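Side-chain contact in cytidine deaminase (Mycobacterium tuberculosis, PDB 4WIG), which catalyses the zinc-dependent hydrolytic deamination of cytidine and 2'-deoxycytidine to uridine and 2'-deoxyuridine, probably for pyrimidine salvage: residues Ala60-Leu65 against Arg93-Glu98. The protein carries 1 engineered substitution. Residues are numbered along the deposited sequence; the frame is centred on the assembly and turned at random.
Sequences AVVCAL and RQVLLE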
# COMPACT_ATOMS: atom_id res chain seq x y z
N ALA A 60 2.47 -11.31 -4.36
CA ALA A 60 1.98 -12.64 -4.00
C ALA A 60 3.10 -13.70 -4.14
O ALA A 60 3.21 -14.59 -3.30
CB ALA A 60 0.77 -13.02 -4.84
N VAL A 61 3.93 -13.58 -5.18
CA VAL A 61 5.11 -14.45 -5.33
C VAL A 61 6.05 -14.38 -4.12
O VAL A 61 6.55 -15.41 -3.64
CB VAL A 61 5.88 -14.12 -6.63
CG1 VAL A 61 7.27 -14.72 -6.63
CG2 VAL A 61 5.09 -14.62 -7.84
N VAL A 62 6.29 -13.17 -3.64
CA VAL A 62 7.16 -12.94 -2.50
C VAL A 62 6.55 -13.50 -1.22
O VAL A 62 7.25 -14.08 -0.42
CB VAL A 62 7.50 -11.44 -2.36
CG1 VAL A 62 8.11 -11.13 -1.00
CG2 VAL A 62 8.42 -11.02 -3.49
N CYS A 63 5.24 -13.35 -1.04
CA CYS A 63 4.56 -14.01 0.07
C CYS A 63 4.75 -15.53 0.02
O CYS A 63 5.07 -16.16 1.04
CB CYS A 63 3.08 -13.66 0.08
SG CYS A 63 2.75 -11.93 0.47
N ALA A 64 4.56 -16.10 -1.18
CA ALA A 64 4.76 -17.54 -1.38
C ALA A 64 6.19 -17.97 -1.08
O ALA A 64 6.42 -19.04 -0.50
CB ALA A 64 4.38 -17.94 -2.79
N LEU A 65 7.15 -17.16 -1.52
CA LEU A 65 8.57 -17.41 -1.25
C LEU A 65 8.80 -17.67 0.24
O LEU A 65 9.45 -18.65 0.62
CB LEU A 65 9.42 -16.22 -1.72
CG LEU A 65 10.89 -16.17 -1.32
CD1 LEU A 65 11.65 -17.35 -1.90
CD2 LEU A 65 11.51 -14.86 -1.79
N ARG A 93 8.77 -3.73 -8.44
CA ARG A 93 10.22 -3.69 -8.68
C ARG A 93 10.98 -3.52 -7.35
O ARG A 93 11.97 -4.21 -7.12
CB ARG A 93 10.59 -2.59 -9.68
CG ARG A 93 10.12 -2.92 -11.09
CD ARG A 93 10.50 -1.88 -12.13
NE ARG A 93 9.65 -2.01 -13.30
CZ ARG A 93 9.84 -1.40 -14.47
NH1 ARG A 93 10.87 -0.61 -14.68
NH2 ARG A 93 8.97 -1.60 -15.45
N GLN A 94 10.47 -2.67 -6.46
CA GLN A 94 11.13 -2.45 -5.16
C GLN A 94 11.01 -3.70 -4.30
O GLN A 94 12.00 -4.15 -3.72
CB GLN A 94 10.57 -1.23 -4.43
CG GLN A 94 11.40 -0.81 -3.22
CD GLN A 94 12.66 -0.03 -3.57
OE1 GLN A 94 12.63 0.92 -4.37
NE2 GLN A 94 13.78 -0.40 -2.95
N VAL A 95 9.81 -4.28 -4.23
CA VAL A 95 9.59 -5.48 -3.44
C VAL A 95 10.48 -6.64 -3.93
O VAL A 95 11.15 -7.30 -3.13
CB VAL A 95 8.10 -5.89 -3.40
CG1 VAL A 95 7.92 -7.24 -2.72
CG2 VAL A 95 7.27 -4.84 -2.67
N LEU A 96 10.51 -6.87 -5.24
CA LEU A 96 11.31 -7.97 -5.80
C LEU A 96 12.81 -7.77 -5.55
O LEU A 96 13.56 -8.73 -5.31
CB LEU A 96 11.03 -8.13 -7.30
CG LEU A 96 9.66 -8.70 -7.70
CD1 LEU A 96 9.42 -8.57 -9.20
CD2 LEU A 96 9.56 -10.13 -7.24
N LEU A 97 13.26 -6.51 -5.56
CA LEU A 97 14.67 -6.20 -5.34
C LEU A 97 15.16 -6.67 -3.97
O LEU A 97 16.31 -7.12 -3.83
CB LEU A 97 14.91 -4.69 -5.49
CG LEU A 97 16.38 -4.27 -5.54
CD1 LEU A 97 16.97 -4.59 -6.90
CD2 LEU A 97 16.51 -2.80 -5.21
N GLU A 98 14.29 -6.57 -2.97
CA GLU A 98 14.57 -7.02 -1.61
C GLU A 98 14.90 -8.51 -1.56
O GLU A 98 15.65 -8.96 -0.69
CB GLU A 98 13.35 -6.74 -0.74
CG GLU A 98 13.53 -6.97 0.75
CD GLU A 98 14.25 -5.82 1.45
OE1 GLU A 98 15.04 -6.11 2.36
OE2 GLU A 98 14.04 -4.64 1.09
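The two helices that start at the zinc-ligand motifs of the cytidine deaminase fold, 57-67 just after Cys56 and 90-100 just after Cys89, with Cys92 in its first turn, meet where Val62 points toward segment 93-98 and touches Val95 and Leu96. Between 60-65 and 93-98 the nearest CA atoms are those of Val62 and Leu96, 7.3 Å apart, and the interface is small, buried and wholly apolar, covering 120 Å² in all. One methyl, CG2 of Val62, makes both contacts: it lies 3.9 Å from CG1 of Val95 and 4.0 Å from CD2 of Leu96. That branch stands anti to the carbonyl carbon of Val62 (chi1 166°), whereas the touching methyl of Val95 is anti to its own backbone N. Leu96 sets out alongside the facing helix and not at it, yet its CD2 end reaches the valine. Leu96 also packs on Leu73 and Leu76 of strand 73-80, tying helix 90-100 to the sheet, while Val62 touches Val46 of a neighbouring subunit. The side chain of Leu96 is about 4 Å from that of Glu58, the probable proton donor. Paired helices bringing the Cys56 and Cys89/Cys92 zinc ligands together against one sheet are characteristic of the cytidine deaminase family.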